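Local coordinates for protein N-acetylmuramoyl-l-alanine amidase (Bartonella henselae, PDB 3NE8) that probably cleaves, as a zinc-dependent hydrolase, the amide bond between N-acetylmuramic acid and L-alanine in peptidoglycan, remodelling the cell wall during bacterial division, at residues 33-38 with 210-215; 38-43 with 54-59. All coordinates share one frame; numbering follows the deposited sequence.

Interaction 1 of 2, residues 33-38 with 210-215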
# COMPACT_ATOMS: atom_id res chain seq x y z
N LEU A 33 13.04 22.77 10.62
CA LEU A 33 12.10 23.82 10.24
C LEU A 33 12.33 24.22 8.78
O LEU A 33 11.37 24.37 8.02
CB LEU A 33 12.21 25.02 11.19
CG LEU A 33 11.26 26.20 10.93
CD1 LEU A 33 9.81 25.76 11.02
CD2 LEU A 33 11.53 27.32 11.93
N ALA A 34 13.60 24.38 8.39
CA ALA A 34 13.91 24.76 7.01
C ALA A 34 13.44 23.67 6.06
O ALA A 34 12.91 23.94 4.97
CB ALA A 34 15.40 25.02 6.84
N PHE A 35 13.67 22.42 6.43
CA PHE A 35 13.24 21.32 5.58
C PHE A 35 11.71 21.27 5.47
O PHE A 35 11.16 21.06 4.39
CB PHE A 35 13.79 19.98 6.07
CG PHE A 35 13.55 18.86 5.09
CD1 PHE A 35 14.46 18.61 4.08
CD2 PHE A 35 12.38 18.12 5.15
CE1 PHE A 35 14.23 17.60 3.16
CE2 PHE A 35 12.14 17.11 4.21
CZ PHE A 35 13.07 16.86 3.22
N ALA A 36 11.03 21.42 6.60
CA ALA A 36 9.57 21.43 6.60
C ALA A 36 9.03 22.52 5.69
O ALA A 36 8.07 22.30 4.95
CB ALA A 36 9.02 21.58 8.01
N ARG A 37 9.64 23.71 5.76
CA ARG A 37 9.22 24.81 4.90
C ARG A 37 9.44 24.48 3.42
O ARG A 37 8.61 24.82 2.57
CB ARG A 37 9.93 26.10 5.33
CG ARG A 37 9.42 26.61 6.67
CD ARG A 37 10.30 27.68 7.25
NE ARG A 37 9.64 28.35 8.37
CZ ARG A 37 10.21 29.27 9.15
NH1 ARG A 37 11.50 29.58 8.99
NH2 ARG A 37 9.50 29.86 10.11
N ALA A 38 10.55 23.82 3.11
CA ALA A 38 10.81 23.43 1.72
C ALA A 38 9.80 22.39 1.23
O ALA A 38 9.33 22.45 0.10
CB ALA A 38 12.23 22.89 1.59
N LYS A 210 16.08 20.69 -0.97
CA LYS A 210 14.97 20.88 -1.89
C LYS A 210 14.74 19.63 -2.74
O LYS A 210 13.60 19.22 -2.96
CB LYS A 210 15.22 22.10 -2.79
CG LYS A 210 14.09 22.40 -3.75
CD LYS A 210 14.42 23.62 -4.60
CE LYS A 210 13.23 24.03 -5.46
NZ LYS A 210 13.48 25.34 -6.13
N GLN A 211 15.81 19.02 -3.22
CA GLN A 211 15.68 17.81 -4.03
C GLN A 211 15.06 16.67 -3.22
O GLN A 211 14.22 15.92 -3.73
CB GLN A 211 17.04 17.40 -4.60
CG GLN A 211 17.53 18.40 -5.65
CD GLN A 211 18.98 18.21 -6.04
OE1 GLN A 211 19.65 17.30 -5.57
NE2 GLN A 211 19.47 19.08 -6.91
N MSE A 212 15.45 16.54 -1.96
CA MSE A 212 14.85 15.51 -1.13
C MSE A 212 13.39 15.82 -0.85
O MSE A 212 12.54 14.93 -0.88
CB MSE A 212 15.62 15.30 0.18
CG MSE A 212 15.04 14.20 1.03
SE MSE A 212 16.16 13.73 2.55
CE MSE A 212 14.97 12.49 3.44
N ALA A 213 13.09 17.09 -0.55
CA ALA A 213 11.72 17.50 -0.33
C ALA A 213 10.85 17.22 -1.55
O ALA A 213 9.70 16.79 -1.42
CB ALA A 213 11.66 18.97 0.07
N ALA A 214 11.39 17.46 -2.74
CA ALA A 214 10.64 17.21 -3.97
C ALA A 214 10.28 15.73 -4.11
O ALA A 214 9.17 15.39 -4.55
CB ALA A 214 11.42 17.68 -5.18
N SER A 215 11.21 14.85 -3.73
CA SER A 215 10.95 13.42 -3.80
C SER A 215 9.86 13.03 -2.80
O SER A 215 8.94 12.27 -3.12
CB SER A 215 12.24 12.66 -3.50
OG SER A 215 12.01 11.25 -3.52

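Interaction 2 of 2, residues 38-43 with 54-59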
# COMPACT_ATOMS: atom_id res chain seq x y z
N ALA A 38 10.55 23.82 3.11
CA ALA A 38 10.81 23.43 1.72
C ALA A 38 9.80 22.39 1.23
O ALA A 38 9.33 22.45 0.10
CB ALA A 38 12.23 22.89 1.59
N LEU A 39 9.48 21.43 2.09
CA LEU A 39 8.50 20.41 1.74
C LEU A 39 7.11 21.03 1.58
O LEU A 39 6.37 20.70 0.65
CB LEU A 39 8.53 19.27 2.76
CG LEU A 39 7.54 18.13 2.56
CD1 LEU A 39 7.63 17.54 1.16
CD2 LEU A 39 7.80 17.06 3.60
N ARG A 40 6.75 21.96 2.47
CA ARG A 40 5.52 22.71 2.28
C ARG A 40 5.49 23.40 0.92
O ARG A 40 4.49 23.32 0.19
CB ARG A 40 5.35 23.74 3.41
CG ARG A 40 4.18 24.71 3.24
CD ARG A 40 4.17 25.78 4.37
NE ARG A 40 5.32 26.69 4.31
CZ ARG A 40 5.68 27.55 5.27
NH1 ARG A 40 4.98 27.61 6.37
NH2 ARG A 40 6.75 28.33 5.13
N ASP A 41 6.58 24.06 0.56
CA ASP A 41 6.65 24.75 -0.72
C ASP A 41 6.47 23.78 -1.89
O ASP A 41 5.74 24.08 -2.83
CB ASP A 41 7.98 25.48 -0.85
CG ASP A 41 8.06 26.33 -2.11
OD1 ASP A 41 7.25 27.27 -2.24
OD2 ASP A 41 8.93 26.06 -2.97
N GLU A 42 7.14 22.64 -1.84
CA GLU A 42 7.00 21.66 -2.91
C GLU A 42 5.56 21.16 -3.00
O GLU A 42 5.03 21.00 -4.10
CB GLU A 42 7.97 20.49 -2.70
CG GLU A 42 9.45 20.87 -2.86
CD GLU A 42 9.78 21.42 -4.23
OE1 GLU A 42 9.35 20.82 -5.23
OE2 GLU A 42 10.49 22.45 -4.30
N LEU A 43 4.94 20.89 -1.86
CA LEU A 43 3.56 20.41 -1.86
C LEU A 43 2.61 21.46 -2.41
O LEU A 43 1.63 21.13 -3.10
CB LEU A 43 3.15 19.98 -0.45
CG LEU A 43 3.79 18.69 0.01
CD1 LEU A 43 3.62 18.53 1.50
CD2 LEU A 43 3.18 17.50 -0.72
N THR A 54 3.27 21.85 12.53
CA THR A 54 3.03 21.90 13.97
C THR A 54 3.57 23.21 14.58
O THR A 54 3.00 23.73 15.52
CB THR A 54 3.65 20.70 14.69
OG1 THR A 54 5.04 20.66 14.38
CG2 THR A 54 2.97 19.39 14.27
N ARG A 55 4.72 23.66 14.08
CA ARG A 55 5.29 24.96 14.41
C ARG A 55 5.84 25.56 13.13
O ARG A 55 6.39 24.85 12.28
CB ARG A 55 6.41 24.85 15.44
CG ARG A 55 7.67 24.13 14.94
CD ARG A 55 8.71 24.00 16.04
NE ARG A 55 9.91 23.26 15.64
CZ ARG A 55 11.04 23.82 15.22
NH1 ARG A 55 11.12 25.14 15.09
NH2 ARG A 55 12.08 23.06 14.92
N ASP A 56 5.66 26.87 12.99
CA ASP A 56 6.27 27.62 11.89
C ASP A 56 7.07 28.78 12.47
O ASP A 56 7.08 29.90 11.94
CB ASP A 56 5.23 28.10 10.89
CG ASP A 56 5.84 28.46 9.54
OD1 ASP A 56 5.12 29.07 8.74
OD2 ASP A 56 7.02 28.14 9.30
N SER A 57 7.74 28.49 13.58
CA SER A 57 8.58 29.43 14.29
C SER A 57 9.40 28.63 15.28
O SER A 57 9.21 27.41 15.42
CB SER A 57 7.73 30.45 15.04
OG SER A 57 6.98 29.83 16.06
N ASP A 58 10.29 29.31 15.98
CA ASP A 58 11.20 28.67 16.91
C ASP A 58 10.55 28.57 18.28
O ASP A 58 10.78 29.43 19.15
CB ASP A 58 12.51 29.46 16.99
CG ASP A 58 13.55 28.77 17.83
OD1 ASP A 58 13.54 27.53 17.87
OD2 ASP A 58 14.38 29.47 18.44
N ILE A 59 9.73 27.55 18.48
CA ILE A 59 9.08 27.32 19.76
C ILE A 59 9.23 25.85 20.13
O ILE A 59 9.38 24.98 19.27
CB ILE A 59 7.58 27.67 19.73
CG1 ILE A 59 6.87 26.93 18.59
CG2 ILE A 59 7.37 29.17 19.62
CD1 ILE A 59 5.35 26.98 18.67

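Interaction 1 of 2, residues 33-38 with 210-215
Helix segments 33-38 and 210-215 pass each other with their axes 9.4 Å apart at a crossing angle of -51°, and the backbones draw nearest where the CA atoms of Ala38 and Lys210 lie 6.1 Å apart. Between them Phe35, Ala38, Met212 and Ala213 make the contact without a single hydrogen bond. Phe35 does most of the reaching: with CG anti to the backbone N (chi1 -171°), its ring extends across to the other helix, and CZ and CE1 are the atoms that arrive. CZ comes to 3.8 Å from the backbone N of Ala213 and to 4.0 Å from Ala213 CB, so the far end of the ring rests on the backbone as well as on the methyl group. Met212, a selenomethionine here, runs at about a right angle to the phenylalanine side chain. Its CG sits at the ring edge, 4.0 Å from Phe35 CZ, while its SE lies obliquely 5.3 Å from the ring centroid, a Met-aromatic contact. One turn on from Phe35, Ala38 meets Ala213 methyl to methyl, CB to CB at 4.2 Å. Ile191 touches both Phe35 and Met212, and Leu159 of helix 135-161 also packs on Met212, extending the apolar cluster beyond the pair. The arrangement is plain helix-helix packing within the alpha/beta amidase fold, joining helix 28-45 to the C-terminal helix 206-227, with the Phe35 side chain about 12 Å from the bound zinc.

Interaction 2 of 2, residues 38-43 with 54-59
Arg40 and Asp56 meet through one charged bond that spans a wide backbone separation, their CA atoms being 10.8 Å apart. The tight part is a salt bridge from Arg40 NH1 to Asp56 OD1, 2.8 Å long with an N-H...O angle of 156°. Arginine presents an edge, with OD1 lying in the guanidinium plane, but the carboxylate is met from above its own plane, 53° out of it, and the two flat groups are turned 74° against each other. Arg40 NH2 stays 4.0 Å from Asp56 OD1, so no two-pronged pairing forms. A bend at chi3 turns the otherwise extended arginine side chain, which also packs on Val51 and Leu53 of strand 49-53. The rest is loose, for only these two partly exposed residues touch and little surface is buried. On the loop side, Arg55 NH1 donates to Ser57 O at 3.0 Å, bracing the backbone just beyond the aspartate. Asp56 OD2 is taken by Arg37 NE, so both carboxylate oxygens are engaged by arginines of helix 28-45; this double pairing would be expected to favour the ionised aspartate and restrain its rotation.

Overall arrangement
Followed from the N terminus, the chain leaves strand 5-11, enters helix 28-45, returns through strand 49-53 and runs into the loop holding residues 54-59. There interaction 2 closes a short loop, with 10 residues between its segments. Much later, after the rest of the sheet has been laid down, helix 206-227 comes back to the same helix, and interaction 1 closes a long loop of 171 intervening residues, inside which interaction 2 is nested. The contacts share Ala38, and their centres are 9 Å apart. Helix 28-45 is thus joined by apolar packing to the C-terminal helix and, largely through charge, to the loop after edge strand 49-53.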